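Local atomic coordinates of transmembrane protein (Bartonella henselae, PDB entry 3PAM), a protein that probably serves as the solute-binding part of an ABC-type oligopeptide transport system, recognising peptides for import. Residues M222-I226 with A238-L242; A77-M83 with R244-S248. All blocks are in the same frame, centred on the assembly; numbering follows the deposited sequence.

How the interactions relate
Followed from the N terminus, the chain first lays down residues 77-83, the loop before helix 80-84 and its first residues, and returns to them 161 residues later with 244-248; interaction 2 closes a long loop holding five helices, from 99-111 to 217-228, and three strands of the six-stranded mixed sheet. Nested inside that loop is interaction 1, a local closure in which helix 217-228 folds back on helix 232-249 after a short connection. Both use helix 232-249, interaction 1 its middle and interaction 2 its C-terminal part, just before strand 252-257. Their centres lie 13 Å apart, and Met222 CG packs 3.7 Å from Ile245 CD1, joining the two contacts.

Interaction 1: residues M222-I226 with A238-L242; sequences MITAI and AVRAL
Segments 222-226 and 238-242 are both regular alpha-helix, with i to i+4 bonds Ile226 N to Met222 O (2.9 Å) and Leu242 N to Ala238 O (3.0 Å). Their local axes approach to 8.6 Å and run nearly antiparallel, at 159° between N-to-C directions (signed crossing -159°). The register is set by Ile226 and Ala238, whose CA atoms are 5.1 Å apart. Selenomethionine Met222 starts the interface: its CA-CB bond points toward the partner and CB lies 4.0 Å from Leu242 CB, but with chi1 and chi2 both m the end of the side chain turns away against Leu70 and Leu71, SE passing 3.8 Å from Ala241 CB. Ile223 points away and gives only a flank contact, CG1 to Leu242 CD2 at 4.3 Å; its side chain also touches Ile195 and Trp198 of helix 193-198. This is a helical hairpin: helices 217-228 and 232-249 are consecutive, separated by a short connection, and pack through apolar side chains with no hydrogen bond between the segments, burying 334 Å² in total. Ala225 then faces the partner, its CB 3.9 Å from Ala238 CB, small methyl against small methyl where the backbones come close. Ile226, with chi1 m and chi2 t, makes the closest approach, CG1 to Ala238 CB at 3.4 Å. The same CG1 reaches Val239 CG2 at 3.8 Å, while Ile226 CD1 meets Leu242 CD2 at 3.8 Å, one helical turn beyond Ala238; Leu242 adopts chi1 t and chi2 p. On the flank of the second helix, Val239 touches Trp51, Leu56 and Pro190.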
# COMPACT_ATOMS: atom_id res chain seq x y z
N MSE A 222 0.33 5.31 17.34
CA MSE A 222 1.38 4.28 17.32
C MSE A 222 2.78 4.92 17.20
O MSE A 222 3.71 4.49 17.88
CB MSE A 222 1.17 3.28 16.20
CG MSE A 222 -0.04 2.36 16.37
SE MSE A 222 -0.34 1.79 18.22
CE MSE A 222 -1.61 3.16 18.81
N ILE A 223 2.90 5.94 16.36
CA ILE A 223 4.17 6.62 16.17
C ILE A 223 4.63 7.24 17.49
O ILE A 223 5.80 7.12 17.84
CB ILE A 223 4.11 7.69 15.06
CG1 ILE A 223 3.86 7.04 13.70
CG2 ILE A 223 5.44 8.46 14.97
CD1 ILE A 223 3.43 8.02 12.63
N THR A 224 3.70 7.86 18.21
CA THR A 224 3.96 8.42 19.51
C THR A 224 4.38 7.35 20.50
O THR A 224 5.24 7.60 21.36
CB THR A 224 2.75 9.21 20.06
OG1 THR A 224 2.60 10.43 19.32
CG2 THR A 224 2.94 9.58 21.56
N ALA A 225 3.78 6.16 20.38
CA ALA A 225 4.11 5.03 21.25
C ALA A 225 5.52 4.48 21.00
O ALA A 225 6.23 4.12 21.94
CB ALA A 225 3.04 3.93 21.15
N ILE A 226 5.90 4.41 19.73
CA ILE A 226 7.24 3.98 19.31
C ILE A 226 8.30 4.91 19.90
O ILE A 226 9.25 4.46 20.52
CB ILE A 226 7.34 3.94 17.77
CG1 ILE A 226 6.44 2.84 17.19
CG2 ILE A 226 8.78 3.71 17.33
CD1 ILE A 226 6.00 3.08 15.75
N ALA A 238 4.75 -1.42 19.73
CA ALA A 238 4.37 -0.21 19.01
C ALA A 238 4.62 -0.29 17.49
O ALA A 238 3.76 0.10 16.69
CB ALA A 238 5.03 0.99 19.61
N VAL A 239 5.80 -0.78 17.10
CA VAL A 239 6.11 -0.93 15.68
C VAL A 239 5.23 -2.00 15.05
O VAL A 239 4.70 -1.81 13.95
CB VAL A 239 7.58 -1.29 15.44
CG1 VAL A 239 7.84 -1.51 13.96
CG2 VAL A 239 8.47 -0.17 15.94
N ARG A 240 5.07 -3.12 15.74
CA ARG A 240 4.21 -4.20 15.26
C ARG A 240 2.78 -3.72 15.09
O ARG A 240 2.13 -4.02 14.08
CB ARG A 240 4.32 -5.43 16.17
CG ARG A 240 5.00 -6.60 15.46
CD ARG A 240 6.17 -7.21 16.22
NE ARG A 240 5.75 -8.22 17.19
CZ ARG A 240 6.49 -9.25 17.59
NH1 ARG A 240 7.71 -9.46 17.10
NH2 ARG A 240 6.00 -10.10 18.47
N ALA A 241 2.29 -2.93 16.04
CA ALA A 241 0.94 -2.40 15.91
C ALA A 241 0.83 -1.47 14.70
O ALA A 241 -0.12 -1.56 13.93
CB ALA A 241 0.49 -1.73 17.17
N LEU A 242 1.83 -0.61 14.51
CA LEU A 242 1.86 0.24 13.32
C LEU A 242 1.82 -0.56 12.02
O LEU A 242 1.02 -0.26 11.13
CB LEU A 242 3.06 1.19 13.35
CG LEU A 242 3.23 2.12 12.14
CD1 LEU A 242 1.95 2.95 11.88
CD2 LEU A 242 4.46 3.03 12.29

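Interaction 2: residues A77-M83 with R244-S248; sequences AVLPEVM and RILIS
Here a loop leading into a short helix docks on the C-terminal part of a long one: residues 77-79 precede helix 80-84, Leu79 occupies its N-cap position, and 244-248 belongs to helix 232-249. The contact joins parts of the solute-binding fold far apart in sequence and buries 423 Å² over both segments. Val78 (phi/psi -120/139) and Leu79 (-76/139) are extended, whereas Pro80 to Met83 are helical, with Met83 N to Leu79 O at 2.8 Å. The CA atoms of Val78 and Ile245 are 5.3 Å apart and set the register. Apolar contacts line the interface. Ala77 CB and Val78 CG2 lie 4.0 and 3.8 Å from Ile245 CG1, and Val82 CG2 meets Ile247 CG2 at 3.9 Å. Val82, with chi1 t, points toward the long helix, its CG1 also lying 3.5 Å from Arg244 CG, against the aliphatic part of the arginine. Two hydrogen bonds add direction to this packing. Arg244, whose chi2 and chi3 are both t, extends so that NE donates to Val82 O (3.0 Å, 171° at the hydrogen); that oxygen lies at the guanidinium edge, near its plane, while Met83 O sits over one face. NH1 of Arg244 forms a salt bridge with Glu67, bringing helix 65-71 into the same cluster. The other bond uses Ser248, with chi1 m: its hydroxyl OG donates to Arg244 O of its own helix at 2.9 Å, while Ser248 OG accepts from Leu79 N at 2.9 Å with a near-linear 165° angle.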
# COMPACT_ATOMS: atom_id res chain seq x y z
N ALA A 77 -9.10 0.20 12.75
CA ALA A 77 -7.73 0.31 12.23
C ALA A 77 -7.18 -0.99 11.64
O ALA A 77 -6.51 -0.97 10.61
CB ALA A 77 -6.79 0.85 13.32
N VAL A 78 -7.43 -2.12 12.30
CA VAL A 78 -6.78 -3.36 11.90
C VAL A 78 -7.80 -4.41 11.49
O VAL A 78 -8.86 -4.51 12.12
CB VAL A 78 -5.81 -3.87 13.00
CG1 VAL A 78 -5.04 -5.11 12.54
CG2 VAL A 78 -4.81 -2.77 13.39
N LEU A 79 -7.49 -5.14 10.42
CA LEU A 79 -8.30 -6.28 9.98
C LEU A 79 -8.03 -7.46 10.90
O LEU A 79 -6.88 -7.70 11.26
CB LEU A 79 -7.96 -6.70 8.55
CG LEU A 79 -8.36 -5.80 7.40
CD1 LEU A 79 -7.58 -6.15 6.14
CD2 LEU A 79 -9.87 -5.88 7.13
N PRO A 80 -9.10 -8.20 11.26
CA PRO A 80 -9.04 -9.41 12.08
C PRO A 80 -7.94 -10.37 11.66
O PRO A 80 -7.22 -10.87 12.52
CB PRO A 80 -10.44 -10.04 11.88
CG PRO A 80 -11.18 -9.15 10.92
CD PRO A 80 -10.49 -7.83 10.96
N GLU A 81 -7.78 -10.62 10.36
CA GLU A 81 -6.73 -11.53 9.88
C GLU A 81 -5.33 -10.97 10.22
O GLU A 81 -4.41 -11.74 10.50
CB GLU A 81 -6.83 -11.82 8.37
CG GLU A 81 -8.22 -11.79 7.76
CD GLU A 81 -8.49 -10.52 6.94
OE1 GLU A 81 -8.09 -10.48 5.75
OE2 GLU A 81 -9.12 -9.59 7.47
N VAL A 82 -5.20 -9.65 10.18
CA VAL A 82 -3.95 -8.96 10.51
C VAL A 82 -3.70 -8.90 12.02
O VAL A 82 -2.56 -8.96 12.47
CB VAL A 82 -3.91 -7.51 9.92
CG1 VAL A 82 -2.55 -6.88 10.15
CG2 VAL A 82 -4.23 -7.52 8.44
N MSE A 83 -4.78 -8.76 12.81
CA MSE A 83 -4.68 -8.82 14.27
C MSE A 83 -4.15 -10.16 14.78
O MSE A 83 -3.45 -10.19 15.79
CB MSE A 83 -6.02 -8.51 14.95
CG MSE A 83 -6.21 -7.05 15.40
SE MSE A 83 -4.87 -6.32 16.66
CE MSE A 83 -5.78 -6.68 18.36
N ARG A 244 0.55 -3.29 11.48
CA ARG A 244 -0.75 -3.85 11.45
C ARG A 244 -1.80 -2.92 10.88
O ARG A 244 -2.67 -3.32 10.18
CB ARG A 244 -1.12 -4.29 12.85
CG ARG A 244 -1.02 -5.75 13.04
CD ARG A 244 -0.92 -6.26 14.47
NE ARG A 244 -0.66 -7.68 14.34
CZ ARG A 244 0.25 -8.37 14.99
NH1 ARG A 244 0.97 -7.81 15.92
NH2 ARG A 244 0.39 -9.63 14.70
N ILE A 245 -1.68 -1.66 11.21
CA ILE A 245 -2.49 -0.57 10.69
C ILE A 245 -2.14 -0.25 9.25
O ILE A 245 -3.03 0.03 8.45
CB ILE A 245 -2.31 0.70 11.54
CG1 ILE A 245 -2.85 0.44 12.94
CG2 ILE A 245 -3.02 1.90 10.90
CD1 ILE A 245 -2.71 1.59 13.87
N LEU A 246 -0.86 -0.27 8.91
CA LEU A 246 -0.46 0.13 7.58
C LEU A 246 -0.80 -0.96 6.59
O LEU A 246 -1.24 -0.69 5.47
CB LEU A 246 1.02 0.47 7.56
CG LEU A 246 1.41 1.65 8.45
CD1 LEU A 246 2.91 1.88 8.35
CD2 LEU A 246 0.66 2.87 8.03
N ILE A 247 -0.61 -2.20 7.00
CA ILE A 247 -1.11 -3.33 6.23
C ILE A 247 -2.62 -3.21 6.00
O ILE A 247 -3.11 -3.41 4.88
CB ILE A 247 -0.75 -4.67 6.91
CG1 ILE A 247 0.76 -4.89 6.85
CG2 ILE A 247 -1.50 -5.86 6.27
CD1 ILE A 247 1.26 -5.87 7.89
N SER A 248 -3.36 -2.87 7.05
CA SER A 248 -4.83 -2.81 6.95
C SER A 248 -5.28 -1.62 6.15
O SER A 248 -6.40 -1.59 5.65
CB SER A 248 -5.48 -2.77 8.33
OG SER A 248 -5.23 -3.97 9.01